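Local coordinates for protein glyceraldehyde-3-phosphate dehydrogenase (PDB 1B7G) that catalyses the phosphorylating oxidation of D-glyceraldehyde 3-phosphate in glycolysis, reducing NADP, its preferred cofactor, or NAD, at residues A[191-196]-A[208-213]; A[160-165]-A[221-226]. The protein carries 1 engineered substitution. All coordinates share one frame; numbering follows the deposited sequence.

Contact 1 (A[191-196]-A[208-213]). With SO4 (sulfate ion), chain F; SO4 (sulfate ion), chain C; SO4 (sulfate ion), chain H.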
# COMPACT_ATOMS: atom_id res chain seq x y z
N SER A 191 6.73 -29.50 6.58
CA SER A 191 5.67 -28.59 7.09
C SER A 191 4.34 -29.07 6.47
O SER A 191 4.33 -29.91 5.58
CB SER A 191 5.97 -27.17 6.67
OG SER A 191 6.13 -27.08 5.26
N HIS A 192 3.21 -28.47 6.83
CA HIS A 192 1.90 -28.89 6.42
C HIS A 192 1.66 -28.71 4.92
O HIS A 192 0.70 -29.30 4.42
CB HIS A 192 0.81 -28.15 7.23
CG HIS A 192 0.62 -26.72 6.84
ND1 HIS A 192 -0.18 -26.37 5.77
CD2 HIS A 192 1.10 -25.54 7.34
CE1 HIS A 192 -0.16 -25.06 5.59
NE2 HIS A 192 0.57 -24.53 6.54
N HIS A 193 2.41 -27.85 4.25
CA HIS A 193 2.26 -27.61 2.84
C HIS A 193 2.24 -28.86 1.99
O HIS A 193 1.40 -28.93 1.09
CB HIS A 193 3.37 -26.65 2.34
CG HIS A 193 3.39 -25.43 3.25
ND1 HIS A 193 4.04 -25.41 4.45
CD2 HIS A 193 2.73 -24.27 3.14
CE1 HIS A 193 3.82 -24.24 5.05
NE2 HIS A 193 3.01 -23.51 4.26
N ALA A 194 3.12 -29.84 2.29
CA ALA A 194 3.21 -31.03 1.45
C ALA A 194 1.92 -31.84 1.47
O ALA A 194 1.35 -32.11 0.42
CB ALA A 194 4.44 -31.85 1.82
N LYS A 195 1.40 -32.11 2.64
CA LYS A 195 0.11 -32.75 2.81
C LYS A 195 -0.98 -31.94 2.10
O LYS A 195 -1.77 -32.52 1.37
CB LYS A 195 -0.22 -32.87 4.28
CG LYS A 195 -1.41 -33.75 4.57
CD LYS A 195 -1.85 -33.73 6.04
CE LYS A 195 -2.73 -34.97 6.26
NZ LYS A 195 -3.51 -34.94 7.52
N ASP A 196 -0.97 -30.62 2.26
CA ASP A 196 -1.99 -29.79 1.60
C ASP A 196 -1.89 -29.89 0.10
O ASP A 196 -2.95 -30.04 -0.51
CB ASP A 196 -2.02 -28.37 2.14
CG ASP A 196 -2.42 -28.34 3.61
OD1 ASP A 196 -2.82 -29.42 4.10
OD2 ASP A 196 -2.26 -27.34 4.31
N THR A 208 8.27 -30.44 2.13
CA THR A 208 8.47 -29.01 2.29
C THR A 208 8.97 -28.68 3.70
O THR A 208 8.62 -29.38 4.64
CB THR A 208 7.15 -28.23 2.13
OG1 THR A 208 6.20 -28.78 3.03
CG2 THR A 208 6.62 -28.26 0.70
N MET A 209 9.77 -27.62 3.76
CA MET A 209 10.13 -27.09 5.08
C MET A 209 9.78 -25.60 5.09
O MET A 209 9.87 -24.97 4.03
CB MET A 209 11.65 -27.19 5.27
CG MET A 209 12.28 -28.54 5.33
SD MET A 209 14.08 -28.54 5.35
CE MET A 209 14.48 -28.95 3.67
N ALA A 210 9.48 -25.03 6.26
CA ALA A 210 9.11 -23.63 6.30
C ALA A 210 9.76 -22.95 7.55
O ALA A 210 9.86 -23.58 8.58
CB ALA A 210 7.60 -23.51 6.49
N VAL A 211 9.99 -21.66 7.38
CA VAL A 211 10.55 -20.80 8.39
C VAL A 211 9.86 -19.42 8.31
O VAL A 211 9.51 -19.03 7.20
CB VAL A 211 12.06 -20.62 8.18
CG1 VAL A 211 12.36 -19.96 6.84
CG2 VAL A 211 12.64 -19.75 9.30
N ILE A 212 9.74 -18.78 9.44
CA ILE A 212 9.20 -17.41 9.58
C ILE A 212 10.36 -16.42 9.66
O ILE A 212 11.33 -16.64 10.38
CB ILE A 212 8.28 -17.29 10.78
CG1 ILE A 212 6.92 -17.97 10.61
CG2 ILE A 212 8.03 -15.81 11.24
CD1 ILE A 212 6.17 -18.13 11.96
N ALA A 213 10.31 -15.40 8.82
CA ALA A 213 11.25 -14.31 8.78
C ALA A 213 10.51 -13.04 9.30
O ALA A 213 9.28 -13.02 9.13
CB ALA A 213 11.77 -13.98 7.40
S SO4 F . 2.71 -27.43 10.52
O1 SO4 F . 1.33 -26.84 10.66
O2 SO4 F . 3.59 -26.78 11.57
O3 SO4 F . 3.27 -27.10 9.15
O4 SO4 F . 2.65 -28.90 10.77
S SO4 C . 0.58 -20.94 4.66
O1 SO4 C . 0.10 -20.30 5.87
O2 SO4 C . 2.14 -20.96 4.68
O3 SO4 C . 0.23 -20.32 3.38
O4 SO4 C . 0.07 -22.32 4.71
S SO4 H . -5.49 -32.15 7.87
O1 SO4 H . -6.08 -33.54 7.96
O2 SO4 H . -5.77 -31.43 9.15
O3 SO4 H . -6.04 -31.41 6.71
O4 SO4 H . -4.00 -32.32 7.72
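His-193 directs the tip of its imidazole at a sulfate ion: NE2 donates to O2 of the chain C sulfate over 2.7 Å, nearly straight at 176°, with the anion lying at the ring's edge. At the other ring nitrogen, ND1 sits 2.8 Å from Ser-191 OG in a hydrogen bond whose donor is not fixed, so the ring is held at both ends. Ser-191 OG, turned in between its own N and carbonyl carbon (chi1 55°), also bonds Thr-208 OG1 at 2.8 Å. Thr-208 OG1 receives a weak bond from Ala-194 N, 3.3 Å away. The backbone joins Ser-191 to Thr-208 as well, Ser-191 N reaching Thr-208 O at 2.7 Å from above the carbonyl plane, while Ala-210 CB packs against Ser-191 CB. An alanine in place of His-193 would remove both ring bonds and would probably weaken anion binding as well as loosen the Ser-191 hydroxyl. The His-192 ring lies with one face toward His-193 ND1; its own ND1 donates to Asp-196 OD2 at 2.7 Å, a bond likely to favour a positive ring, and its backbone N binds O3 of the chain F sulfate. Together with Ser-138, Asn-140 and Arg-166, the two histidines form the inorganic phosphate site, where segment 191-196 meets strand 205-213 of the catalytic domain; His-193 and Ala-194 probably also bind glyceraldehyde 3-phosphate, as in related enzymes.

Contact 2 (A[160-165]-A[221-226])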
# COMPACT_ATOMS: atom_id res chain seq x y z
N VAL A 160 8.81 -32.91 -5.87
CA VAL A 160 8.95 -31.52 -5.46
C VAL A 160 9.62 -31.47 -4.08
O VAL A 160 9.13 -32.11 -3.15
CB VAL A 160 7.60 -30.78 -5.34
CG1 VAL A 160 7.80 -29.34 -4.78
CG2 VAL A 160 6.88 -30.67 -6.67
N ARG A 161 10.62 -30.60 -3.99
CA ARG A 161 11.23 -30.30 -2.68
C ARG A 161 11.21 -28.76 -2.60
O ARG A 161 11.56 -28.13 -3.59
CB ARG A 161 12.64 -30.83 -2.49
CG ARG A 161 12.74 -32.38 -2.53
CD ARG A 161 12.07 -32.97 -1.31
NE ARG A 161 12.18 -34.43 -1.22
CZ ARG A 161 11.24 -35.27 -1.66
NH1 ARG A 161 10.15 -34.73 -2.22
NH2 ARG A 161 11.35 -36.59 -1.56
N ALA A 162 10.66 -28.22 -1.50
CA ALA A 162 10.55 -26.77 -1.45
C ALA A 162 10.83 -26.28 -0.01
O ALA A 162 10.52 -26.93 0.95
CB ALA A 162 9.13 -26.31 -1.83
N THR A 163 11.40 -25.10 -0.02
CA THR A 163 11.59 -24.34 1.20
C THR A 163 10.79 -23.03 1.10
O THR A 163 10.86 -22.30 0.13
CB THR A 163 13.09 -24.07 1.36
OG1 THR A 163 13.73 -25.19 1.95
CG2 THR A 163 13.32 -22.85 2.25
N ILE A 164 9.97 -22.81 2.12
CA ILE A 164 9.09 -21.67 2.23
C ILE A 164 9.51 -20.71 3.34
O ILE A 164 9.50 -21.02 4.53
CB ILE A 164 7.64 -22.12 2.47
CG1 ILE A 164 7.14 -23.00 1.29
CG2 ILE A 164 6.68 -20.92 2.53
CD1 ILE A 164 5.91 -23.79 1.69
N VAL A 165 9.82 -19.49 2.93
CA VAL A 165 10.14 -18.42 3.87
C VAL A 165 8.86 -17.59 4.12
O VAL A 165 8.48 -16.87 3.22
CB VAL A 165 11.24 -17.52 3.30
CG1 VAL A 165 11.50 -16.30 4.23
CG2 VAL A 165 12.49 -18.34 3.03
N HIS A 221 9.19 -18.63 -1.96
CA HIS A 221 9.43 -20.07 -2.09
C HIS A 221 10.71 -20.35 -2.88
O HIS A 221 11.05 -19.70 -3.82
CB HIS A 221 8.31 -20.86 -2.79
CG HIS A 221 6.98 -20.80 -2.08
ND1 HIS A 221 6.03 -21.81 -2.23
CD2 HIS A 221 6.45 -19.89 -1.26
CE1 HIS A 221 4.97 -21.47 -1.46
NE2 HIS A 221 5.21 -20.32 -0.91
N PHE A 222 11.36 -21.46 -2.48
CA PHE A 222 12.60 -21.83 -3.21
C PHE A 222 12.45 -23.30 -3.56
O PHE A 222 12.21 -24.11 -2.65
CB PHE A 222 13.84 -21.58 -2.36
CG PHE A 222 13.97 -20.15 -1.90
CD1 PHE A 222 14.48 -19.19 -2.76
CD2 PHE A 222 13.51 -19.76 -0.65
CE1 PHE A 222 14.57 -17.86 -2.35
CE2 PHE A 222 13.59 -18.43 -0.24
CZ PHE A 222 14.13 -17.49 -1.10
N ILE A 223 12.32 -23.58 -4.86
CA ILE A 223 11.84 -24.93 -5.17
C ILE A 223 12.69 -25.70 -6.16
O ILE A 223 13.47 -25.18 -6.91
CB ILE A 223 10.40 -24.94 -5.73
CG1 ILE A 223 10.43 -24.27 -7.10
CG2 ILE A 223 9.39 -24.28 -4.82
CD1 ILE A 223 9.21 -24.71 -7.92
N ASN A 224 12.56 -27.01 -5.95
CA ASN A 224 13.31 -27.96 -6.77
C ASN A 224 12.30 -29.01 -7.26
O ASN A 224 11.76 -29.75 -6.46
CB ASN A 224 14.41 -28.60 -5.95
CG ASN A 224 15.16 -29.68 -6.71
OD1 ASN A 224 14.64 -30.65 -7.27
ND2 ASN A 224 16.48 -29.51 -6.76
N ILE A 225 12.17 -29.02 -8.59
CA ILE A 225 11.19 -29.96 -9.19
C ILE A 225 11.96 -31.01 -10.00
O ILE A 225 12.93 -30.70 -10.69
CB ILE A 225 10.24 -29.19 -10.13
CG1 ILE A 225 9.35 -28.18 -9.38
CG2 ILE A 225 9.33 -30.16 -10.91
CD1 ILE A 225 8.71 -27.19 -10.36
N THR A 226 11.51 -32.28 -9.88
CA THR A 226 12.11 -33.31 -10.73
C THR A 226 11.02 -33.78 -11.72
O THR A 226 9.91 -34.05 -11.25
CB THR A 226 12.61 -34.53 -9.95
OG1 THR A 226 13.50 -34.08 -8.95
CG2 THR A 226 13.30 -35.52 -10.89
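Four main-chain hydrogen bonds join segments 160-165 and 221-226, adjacent antiparallel strands whose axes come within 4.7 Å. They belong to two hydrogen-bonded pairs: Arg-161 and Asn-224 exchange N-H and C=O in both directions, and so do Thr-163 and Phe-222. The straightest, from Thr-163 N to Phe-222 O, is 2.9 Å long at 174° and lies in the carbonyl plane. The same carbonyls receive CA-H...O contacts, the shortest being Ala-162 CA to Phe-222 O at 3.4 Å. A CH-pi contact marks the non-hydrogen-bonded pair Ile-164 and His-221: both side chains run the same way from the sheet, His-221 CG is anti to its carbonyl carbon (chi1 -61°), and Ile-164 CG1 lies 3.8 Å from the imidazole centroid, only 7° off the ring normal. The polar end of that ring is fixed elsewhere, NE2 bonding Asn-140 OD1. Among apolar contacts, Ala-162 CB meets Ile-223 CG2 at 3.6 Å, whereas Val-165 CG2, anti to its own carbonyl carbon, approaches Phe-222 CE2 at the ring edge, 3.5 Å away, with the two side chains crossing obliquely. Within the mixed sheet of the catalytic domain, strand 157-167 is flanked by strands 205-213 and 219-227, and the latter has strand 291-298 on its other side; helix 139-152 packs on the face carrying Val-160, Ala-162, Ile-164 and His-221.

Strand 157-167 connects the two contacts, whose centres are about 10 Å apart: it pairs with segment 221-226 in contact 2 and with segment 208-213 of contact 1. Ile-164 is the residue at which they meet. Ile-164 N lies 2.9 Å from Met-209 O and Ile-164 O 3.0 Å from Val-211 N, both probable hydrogen bonds, while Ile-164 CD1 touches His-193 CG at 3.4 Å. Asn-140, the partner of His-221, also lies against the side chain of His-193 and so joins the contacts again. Contact 1 supplies the anion-binding histidines; since Asn-140 follows Cys-139, the probable nucleophile, and His-221 comes two residues after His-219 of the catalytic site, contact 2 forms a second shell.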